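Local coordinates for protein DltD (Streptococcus thermophilus LMG 18311, PDB 7DXM), which probably takes part in the D-alanylation of lipoteichoic acid, as an O-acyltransfer protein of the dlt operon in the cell membrane, at residues A[48-53]-A[342-347]; A[10-15]-A[200-205]. All blocks are in the same frame, centred on the assembly; numbering follows the deposited sequence.

How the contacts relate
Contact 1 brings the loop after strand 39-43 against the loop after strand 329-331 at the putative active site, where Arg-50 meets a bound sulfate and lies beside Asp-344 and His-347. Contact 2 is helix packing farther out, its centre about 16 Å from that of contact 1. Their segments alternate along the chain, so 48-53 lies between the two halves of contact 2 in sequence. Phe-51 joins them in space: its CB lies 3.4 Å from Lys-204 O, and its ring atom CE1 is 4.1 Å from Val-205 CG2. The loop that carries Arg-50 into the site thus rests its neighbouring aromatic side chain on the C-terminal end of segment 200-205.

Contact 1 of 2, residues A[48-53]-A[342-347]; sequences WLRFDA and MQDTIH
Arg-50 meets Asp-344 and His-347 with two different sides of its guanidinium. The carboxylate of Asp-344 lies over one face, its CG 3.8 Å above the plane and over the centre, with the two planes 70° apart. The salt bridge, 2.9 Å from Arg-50 NE to Asp-344 OD2, is therefore one of charge alone, and the place of that oxygen is not certain. Toward His-347 the guanidinium turns its edge, setting Arg-50 NE 3.1 Å above the imidazole plane of His-347, offset toward the rim, while Ile-346 CG1 rests on the opposite face. A bend at chi2 (72°) turns CD of Arg-50 toward CB of His-347. A histidine suits this place chiefly because its NE2 is hydrogen-bonded to Ser-46 OG; ND1 makes a weak and, given the uncertain oxygen, doubtful bond to Asp-344 OD2. The arrangement of Ser-46, His-347 and Asp-344 is consistent with the catalytic triad of the SGNH hydrolase clan, in which DltD is placed, and a sulfate ion bound by Arg-50 NH1 may mark the pocket. Backbone bonds from Gln-343 N and Asp-344 N to His-347 O curl the loop tightly. The straight chain of Gln-343 brings CD within 3.7 Å of Arg-50 CB and runs alongside Asp-52, pointing the other way. Asp-52 spends its oxygens on backbone amides, OD1 on Leu-54 N and OD2 on Trp-350 N, tying the two loops together through its carboxylate.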
ATOM      1  N   TRP A  48      -8.204  -1.731  -0.490  1.00 45.71           N
ATOM      2  CA  TRP A  48      -8.690  -1.646  -1.858  1.00 42.22           C
ATOM      3  C   TRP A  48      -9.800  -2.639  -2.157  1.00 43.20           C
ATOM      4  O   TRP A  48     -10.468  -2.501  -3.186  1.00 43.66           O
ATOM      5  CB  TRP A  48      -7.542  -1.879  -2.830  1.00 42.16           C
ATOM      6  CG  TRP A  48      -6.365  -0.986  -2.673  1.00 38.77           C
ATOM      7  CD1 TRP A  48      -5.053  -1.354  -2.712  1.00 41.82           C
ATOM      8  CD2 TRP A  48      -6.374   0.433  -2.489  1.00 39.52           C
ATOM      9  NE1 TRP A  48      -4.238  -0.251  -2.565  1.00 37.58           N
ATOM     10  CE2 TRP A  48      -5.027   0.858  -2.429  1.00 38.87           C
ATOM     11  CE3 TRP A  48      -7.389   1.392  -2.382  1.00 40.73           C
ATOM     12  CZ2 TRP A  48      -4.679   2.184  -2.269  1.00 41.13           C
ATOM     13  CZ3 TRP A  48      -7.038   2.710  -2.216  1.00 37.83           C
ATOM     14  CH2 TRP A  48      -5.695   3.098  -2.162  1.00 38.25           C
ATOM     15  N   LEU A  49     -10.005  -3.644  -1.310  1.00 44.99           N
ATOM     16  CA  LEU A  49     -11.056  -4.609  -1.588  1.00 42.91           C
ATOM     17  C   LEU A  49     -12.428  -4.148  -1.140  1.00 50.65           C
ATOM     18  O   LEU A  49     -13.402  -4.878  -1.363  1.00 52.48           O
ATOM     19  CB  LEU A  49     -10.759  -5.935  -0.905  1.00 45.37           C
ATOM     20  CG  LEU A  49      -9.481  -6.551  -1.415  1.00 45.11           C
ATOM     21  CD1 LEU A  49      -9.110  -7.712  -0.525  1.00 53.19           C
ATOM     22  CD2 LEU A  49      -9.730  -6.984  -2.830  1.00 38.33           C
ATOM     23  N   ARG A  50     -12.532  -2.986  -0.485  1.00 51.06           N
ATOM     24  CA  ARG A  50     -13.812  -2.544   0.070  1.00 50.91           C
ATOM     25  C   ARG A  50     -14.595  -1.838  -1.029  1.00 54.25           C
ATOM     26  O   ARG A  50     -14.808  -0.625  -1.019  1.00 49.99           O
ATOM     27  CB  ARG A  50     -13.620  -1.657   1.291  1.00 51.81           C
ATOM     28  CG  ARG A  50     -13.353  -2.431   2.574  1.00 55.74           C
ATOM     29  CD  ARG A  50     -11.956  -2.996   2.490  1.00 58.57           C
ATOM     30  NE  ARG A  50     -11.520  -3.728   3.668  1.00 57.89           N
ATOM     31  CZ  ARG A  50     -11.903  -4.950   3.980  1.00 55.34           C
ATOM     32  NH1 ARG A  50     -11.426  -5.498   5.082  1.00 55.81           N
ATOM     33  NH2 ARG A  50     -12.769  -5.598   3.212  1.00 54.02           N
ATOM     34  N   PHE A  51     -15.019  -2.633  -2.006  1.00 53.96           N
ATOM     35  CA  PHE A  51     -15.776  -2.068  -3.103  1.00 51.29           C
ATOM     36  C   PHE A  51     -17.113  -1.578  -2.580  1.00 54.93           C
ATOM     37  O   PHE A  51     -17.733  -2.213  -1.717  1.00 56.40           O
ATOM     38  CB  PHE A  51     -15.963  -3.088  -4.221  1.00 53.42           C
ATOM     39  CG  PHE A  51     -14.669  -3.532  -4.837  1.00 53.24           C
ATOM     40  CD1 PHE A  51     -14.023  -2.736  -5.768  1.00 55.07           C
ATOM     41  CD2 PHE A  51     -14.089  -4.729  -4.468  1.00 55.57           C
ATOM     42  CE1 PHE A  51     -12.820  -3.124  -6.321  1.00 47.57           C
ATOM     43  CE2 PHE A  51     -12.889  -5.130  -5.012  1.00 53.81           C
ATOM     44  CZ  PHE A  51     -12.252  -4.328  -5.941  1.00 48.82           C
ATOM     45  N   ASP A  52     -17.487  -0.391  -3.036  1.00 55.86           N
ATOM     46  CA  ASP A  52     -18.820   0.173  -2.900  1.00 54.54           C
ATOM     47  C   ASP A  52     -18.928   1.274  -3.950  1.00 53.92           C
ATOM     48  O   ASP A  52     -17.981   1.547  -4.692  1.00 53.83           O
ATOM     49  CB  ASP A  52     -19.086   0.688  -1.479  1.00 53.14           C
ATOM     50  CG  ASP A  52     -18.179   1.822  -1.087  1.00 54.16           C
ATOM     51  OD1 ASP A  52     -17.984   2.738  -1.909  1.00 54.02           O
ATOM     52  OD2 ASP A  52     -17.691   1.828   0.065  1.00 53.59           O
ATOM     53  N   ALA A  53     -20.075   1.938  -3.990  1.00 54.30           N
ATOM     54  CA  ALA A  53     -20.315   2.843  -5.101  1.00 51.24           C
ATOM     55  C   ALA A  53     -19.336   4.017  -5.142  1.00 48.38           C
ATOM     56  O   ALA A  53     -19.181   4.615  -6.205  1.00 46.44           O
ATOM     57  CB  ALA A  53     -21.762   3.331  -5.055  1.00 51.78           C
ATOM     58  N   MET A 342     -15.709   5.040   7.913  1.00 50.67           N
ATOM     59  CA  MET A 342     -15.150   3.708   7.746  1.00 47.72           C
ATOM     60  C   MET A 342     -16.213   2.752   7.238  1.00 54.36           C
ATOM     61  O   MET A 342     -17.396   2.884   7.578  1.00 55.13           O
ATOM     62  CB  MET A 342     -14.599   3.171   9.060  1.00 52.22           C
ATOM     63  CG  MET A 342     -13.767   4.142   9.806  1.00 51.61           C
ATOM     64  SD  MET A 342     -12.117   4.070   9.138  1.00 53.43           S
ATOM     65  CE  MET A 342     -12.168   5.386   7.986  1.00 55.14           C
ATOM     66  N   GLN A 343     -15.775   1.776   6.422  1.00 55.76           N
ATOM     67  CA  GLN A 343     -16.659   0.701   5.984  1.00 52.98           C
ATOM     68  C   GLN A 343     -16.602  -0.505   6.914  1.00 53.05           C
ATOM     69  O   GLN A 343     -17.616  -1.175   7.124  1.00 56.22           O
ATOM     70  CB  GLN A 343     -16.319   0.273   4.560  1.00 50.75           C
ATOM     71  CG  GLN A 343     -17.295  -0.779   4.052  1.00 56.79           C
ATOM     72  CD  GLN A 343     -17.039  -1.212   2.629  1.00 57.45           C
ATOM     73  OE1 GLN A 343     -17.001  -0.387   1.721  1.00 58.87           O
ATOM     74  NE2 GLN A 343     -16.863  -2.517   2.424  1.00 60.08           N
ATOM     75  N   ASP A 344     -15.428  -0.786   7.469  1.00 57.00           N
ATOM     76  CA  ASP A 344     -15.230  -1.852   8.446  1.00 58.57           C
ATOM     77  C   ASP A 344     -14.742  -1.209   9.728  1.00 65.36           C
ATOM     78  O   ASP A 344     -15.106  -0.072  10.055  1.00 63.86           O
ATOM     79  CB  ASP A 344     -14.109  -2.820   8.053  1.00 52.42           C
ATOM     80  CG  ASP A 344     -14.231  -3.343   6.658  1.00 65.70           C
ATOM     81  OD1 ASP A 344     -15.350  -3.766   6.210  1.00 63.54           O
ATOM     82  OD2 ASP A 344     -13.159  -3.329   6.008  1.00 68.05           O
ATOM     83  N   THR A 345     -13.870  -1.953  10.419  1.00 60.48           N
ATOM     84  CA  THR A 345     -13.198  -1.488  11.621  1.00 55.19           C
ATOM     85  C   THR A 345     -12.051  -0.541  11.288  1.00 59.84           C
ATOM     86  O   THR A 345     -11.978   0.556  11.842  1.00 62.61           O
ATOM     87  CB  THR A 345     -12.672  -2.682  12.413  1.00 61.75           C
ATOM     88  OG1 THR A 345     -11.694  -3.374  11.631  1.00 61.90           O
ATOM     89  CG2 THR A 345     -13.791  -3.644  12.740  1.00 61.90           C
ATOM     90  N   ILE A 346     -11.137  -0.950  10.401  1.00 57.61           N
ATOM     91  CA  ILE A 346      -9.918  -0.179  10.136  1.00 52.30           C
ATOM     92  C   ILE A 346      -9.746   0.204   8.670  1.00 50.77           C
ATOM     93  O   ILE A 346      -8.662   0.645   8.266  1.00 48.76           O
ATOM     94  CB  ILE A 346      -8.674  -0.947  10.597  1.00 49.18           C
ATOM     95  CG1 ILE A 346      -8.552  -2.253   9.812  1.00 48.33           C
ATOM     96  CG2 ILE A 346      -8.737  -1.193  12.045  1.00 48.14           C
ATOM     97  CD1 ILE A 346      -7.161  -2.794   9.837  1.00 44.40           C
ATOM     98  N   HIS A 347     -10.794   0.019   7.866  1.00 56.15           N
ATOM     99  CA  HIS A 347     -10.768   0.310   6.436  1.00 56.30           C
ATOM    100  C   HIS A 347     -11.837   1.339   6.105  1.00 55.67           C
ATOM    101  O   HIS A 347     -13.006   1.166   6.476  1.00 57.96           O
ATOM    102  CB  HIS A 347     -11.008  -0.947   5.601  1.00 56.72           C
ATOM    103  CG  HIS A 347     -10.073  -2.070   5.917  1.00 59.24           C
ATOM    104  ND1 HIS A 347     -10.461  -3.179   6.640  1.00 59.71           N
ATOM    105  CD2 HIS A 347      -8.771  -2.262   5.603  1.00 56.97           C
ATOM    106  CE1 HIS A 347      -9.437  -4.005   6.762  1.00 54.35           C
ATOM    107  NE2 HIS A 347      -8.401  -3.473   6.139  1.00 58.90           N
TER

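Contact 2 of 2, residues A[10-15]-A[200-205]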
ATOM      1  N   GLU A  10      -6.512  -4.399 -19.198  1.00 52.88           N
ATOM      2  CA  GLU A  10      -5.865  -3.612 -18.154  1.00 48.26           C
ATOM      3  C   GLU A  10      -6.876  -3.143 -17.120  1.00 50.35           C
ATOM      4  O   GLU A  10      -6.605  -3.208 -15.921  1.00 54.60           O
ATOM      5  CB  GLU A  10      -5.094  -2.452 -18.778  1.00 43.93           C
ATOM      6  CG  GLU A  10      -4.070  -2.996 -19.765  1.00 44.86           C
ATOM      7  CD  GLU A  10      -3.299  -1.948 -20.503  1.00 51.51           C
ATOM      8  OE1 GLU A  10      -3.687  -0.770 -20.468  1.00 57.40           O
ATOM      9  OE2 GLU A  10      -2.302  -2.310 -21.145  1.00 56.23           O
ATOM     10  N   LYS A  11      -8.061  -2.712 -17.553  1.00 48.08           N
ATOM     11  CA  LYS A  11      -9.086  -2.289 -16.600  1.00 50.37           C
ATOM     12  C   LYS A  11      -9.402  -3.387 -15.586  1.00 53.57           C
ATOM     13  O   LYS A  11      -9.556  -3.105 -14.388  1.00 55.14           O
ATOM     14  CB  LYS A  11     -10.358  -1.857 -17.342  1.00 51.10           C
ATOM     15  CG  LYS A  11     -10.304  -0.415 -17.796  1.00 59.26           C
ATOM     16  CD  LYS A  11     -11.215  -0.123 -18.965  1.00 61.69           C
ATOM     17  CE  LYS A  11     -12.674  -0.116 -18.552  1.00 63.48           C
ATOM     18  NZ  LYS A  11     -13.590   0.061 -19.720  1.00 64.09           N
ATOM     19  N   ARG A  12      -9.504  -4.643 -16.038  1.00 51.28           N
ATOM     20  CA  ARG A  12      -9.781  -5.720 -15.092  1.00 49.04           C
ATOM     21  C   ARG A  12      -8.539  -6.177 -14.333  1.00 52.30           C
ATOM     22  O   ARG A  12      -8.667  -6.700 -13.218  1.00 50.34           O
ATOM     23  CB  ARG A  12     -10.434  -6.898 -15.814  1.00 54.47           C
ATOM     24  CG  ARG A  12     -11.952  -6.748 -15.985  1.00 58.42           C
ATOM     25  CD  ARG A  12     -12.525  -7.517 -17.174  1.00 55.58           C
ATOM     26  NE  ARG A  12     -13.806  -6.948 -17.615  1.00 64.33           N
ATOM     27  CZ  ARG A  12     -13.921  -5.922 -18.462  1.00 61.86           C
ATOM     28  NH1 ARG A  12     -12.819  -5.361 -18.959  1.00 54.06           N
ATOM     29  NH2 ARG A  12     -15.131  -5.455 -18.810  1.00 55.25           N
ATOM     30  N   SER A  13      -7.341  -5.995 -14.893  1.00 49.11           N
ATOM     31  CA  SER A  13      -6.148  -6.264 -14.100  1.00 50.19           C
ATOM     32  C   SER A  13      -6.012  -5.249 -12.968  1.00 52.37           C
ATOM     33  O   SER A  13      -5.463  -5.554 -11.898  1.00 50.25           O
ATOM     34  CB  SER A  13      -4.915  -6.254 -15.007  1.00 51.79           C
ATOM     35  OG  SER A  13      -3.711  -6.439 -14.282  1.00 54.69           O
ATOM     36  N   ALA A  14      -6.539  -4.045 -13.179  1.00 52.33           N
ATOM     37  CA  ALA A  14      -6.307  -2.951 -12.255  1.00 45.57           C
ATOM     38  C   ALA A  14      -7.019  -3.147 -10.936  1.00 43.74           C
ATOM     39  O   ALA A  14      -6.705  -2.433  -9.982  1.00 47.12           O
ATOM     40  CB  ALA A  14      -6.720  -1.621 -12.891  1.00 44.14           C
ATOM     41  N   VAL A  15      -7.957  -4.085 -10.853  1.00 41.44           N
ATOM     42  CA  VAL A  15      -8.721  -4.267  -9.627  1.00 43.36           C
ATOM     43  C   VAL A  15      -8.830  -5.744  -9.296  1.00 41.91           C
ATOM     44  O   VAL A  15      -9.746  -6.143  -8.567  1.00 41.78           O
ATOM     45  CB  VAL A  15     -10.138  -3.654  -9.717  1.00 46.59           C
ATOM     46  CG1 VAL A  15     -10.126  -2.109  -9.565  1.00 39.85           C
ATOM     47  CG2 VAL A  15     -10.777  -4.064 -10.995  1.00 47.20           C
ATOM     48  N   ASN A 200     -13.704  -9.270 -10.356  1.00 49.45           N
ATOM     49  CA  ASN A 200     -13.830  -8.127  -9.468  1.00 50.10           C
ATOM     50  C   ASN A 200     -14.293  -6.873 -10.207  1.00 52.31           C
ATOM     51  O   ASN A 200     -15.201  -6.180  -9.738  1.00 51.21           O
ATOM     52  CB  ASN A 200     -12.511  -7.895  -8.752  1.00 51.50           C
ATOM     53  CG  ASN A 200     -12.442  -8.645  -7.467  1.00 49.06           C
ATOM     54  OD1 ASN A 200     -13.422  -9.278  -7.067  1.00 54.43           O
ATOM     55  ND2 ASN A 200     -11.295  -8.584  -6.799  1.00 45.83           N
ATOM     56  N   TYR A 201     -13.707  -6.566 -11.368  1.00 50.39           N
ATOM     57  CA  TYR A 201     -14.170  -5.384 -12.103  1.00 51.20           C
ATOM     58  C   TYR A 201     -15.606  -5.535 -12.578  1.00 53.69           C
ATOM     59  O   TYR A 201     -16.405  -4.602 -12.464  1.00 52.52           O
ATOM     60  CB  TYR A 201     -13.287  -5.130 -13.308  1.00 57.60           C
ATOM     61  CG  TYR A 201     -13.600  -3.850 -14.035  1.00 55.71           C
ATOM     62  CD1 TYR A 201     -13.094  -2.636 -13.574  1.00 50.09           C
ATOM     63  CD2 TYR A 201     -14.379  -3.849 -15.184  1.00 54.92           C
ATOM     64  CE1 TYR A 201     -13.347  -1.464 -14.231  1.00 54.23           C
ATOM     65  CE2 TYR A 201     -14.645  -2.668 -15.846  1.00 56.57           C
ATOM     66  CZ  TYR A 201     -14.124  -1.479 -15.362  1.00 59.22           C
ATOM     67  OH  TYR A 201     -14.378  -0.288 -15.998  1.00 65.95           O
ATOM     68  N   ASP A 202     -15.933  -6.689 -13.165  1.00 61.23           N
ATOM     69  CA  ASP A 202     -17.271  -6.904 -13.695  1.00 54.52           C
ATOM     70  C   ASP A 202     -18.306  -6.973 -12.595  1.00 51.34           C
ATOM     71  O   ASP A 202     -19.439  -6.539 -12.803  1.00 51.61           O
ATOM     72  CB  ASP A 202     -17.315  -8.181 -14.526  1.00 53.15           C
ATOM     73  CG  ASP A 202     -16.660  -8.005 -15.868  1.00 64.19           C
ATOM     74  OD1 ASP A 202     -16.688  -6.854 -16.368  1.00 64.62           O
ATOM     75  OD2 ASP A 202     -16.133  -9.002 -16.428  1.00 69.60           O
ATOM     76  N   LYS A 203     -17.950  -7.486 -11.422  1.00 48.02           N
ATOM     77  CA  LYS A 203     -18.972  -7.759 -10.425  1.00 54.39           C
ATOM     78  C   LYS A 203     -19.007  -6.782  -9.257  1.00 55.99           C
ATOM     79  O   LYS A 203     -20.040  -6.703  -8.581  1.00 56.36           O
ATOM     80  CB  LYS A 203     -18.818  -9.190  -9.881  1.00 55.61           C
ATOM     81  CG  LYS A 203     -19.176 -10.266 -10.893  1.00 53.89           C
ATOM     82  CD  LYS A 203     -19.100 -11.644 -10.274  1.00 59.90           C
ATOM     83  CE  LYS A 203     -19.547 -12.692 -11.290  1.00 77.28           C
ATOM     84  NZ  LYS A 203     -19.301 -14.112 -10.870  1.00 85.87           N
ATOM     85  N   LYS A 204     -17.928  -6.034  -9.009  1.00 54.03           N
ATOM     86  CA  LYS A 204     -17.822  -5.150  -7.858  1.00 50.23           C
ATOM     87  C   LYS A 204     -17.471  -3.711  -8.240  1.00 53.19           C
ATOM     88  O   LYS A 204     -17.347  -2.858  -7.343  1.00 53.96           O
ATOM     89  CB  LYS A 204     -16.798  -5.722  -6.855  1.00 45.88           C
ATOM     90  CG  LYS A 204     -17.084  -7.199  -6.547  1.00 56.19           C
ATOM     91  CD  LYS A 204     -16.111  -7.893  -5.600  1.00 57.24           C
ATOM     92  CE  LYS A 204     -16.798  -9.112  -4.933  1.00 58.77           C
ATOM     93  NZ  LYS A 204     -17.255  -8.911  -3.505  1.00 73.33           N
ATOM     94  N   VAL A 205     -17.340  -3.412  -9.540  1.00 48.28           N
ATOM     95  CA  VAL A 205     -17.089  -2.054 -10.022  1.00 48.90           C
ATOM     96  C   VAL A 205     -18.266  -1.605 -10.876  1.00 52.94           C
ATOM     97  O   VAL A 205     -19.072  -0.766 -10.445  1.00 50.77           O
ATOM     98  CB  VAL A 205     -15.774  -1.953 -10.815  1.00 47.42           C
ATOM     99  CG1 VAL A 205     -15.676  -0.603 -11.555  1.00 43.56           C
ATOM    100  CG2 VAL A 205     -14.585  -2.164  -9.899  1.00 45.99           C
TER
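The N-terminal helix 7-13 and the turn after it pack against the short helix 200-204, with Tyr-201 set among Lys-11, Arg-12 and Val-15. CG of Tyr-201 is anti to the backbone N (chi1 -174°), which carries CG toward helix 7-13. Lys-11 CB lies over one face of the Tyr-201 ring, 4.2 Å above the plane and offset toward the rim, while Val-15 CG2 meets the ring at its edge, 3.7 Å from Tyr-201 CD1. The long side chain of Lys-11 continues past the phenol, bending at chi3, to a salt bridge between NZ and Glu-8. Arg-12 crosses Tyr-201 at about a right angle: its CG packs 3.4 Å from Tyr-201 CB, and CD2 of the ring lies over the centre of the guanidinium face, with the planes 60° apart. An arginine suits this place because its methylenes can pack on the tyrosine while its charged end reaches Asp-202. Arg-12 grips that carboxylate side-on, its NE at 3.1 Å and NH2 at 3.2 Å from Asp-202 OD1; NH2 approaches the syn lone pair, whereas NE comes from above the carboxylate plane. Glu-8 gives Arg-12 NH2 a second acidic partner. Beyond the tyrosine, a weak bond of 3.4 Å runs from Asn-200 ND2 to Val-15 O. Val-15 and Val-205 both touch Ala-57 of helix 56-62, which also lends Glu-61 to the surroundings of Tyr-201, and Ala-14 touches Phe-39 of strand 39-43. The contact thus joins the N-terminal helix and helix 200-204 over helix 56-62, beside the parallel sheet of the alpha/beta fold expected for the SGNH hydrolase clan.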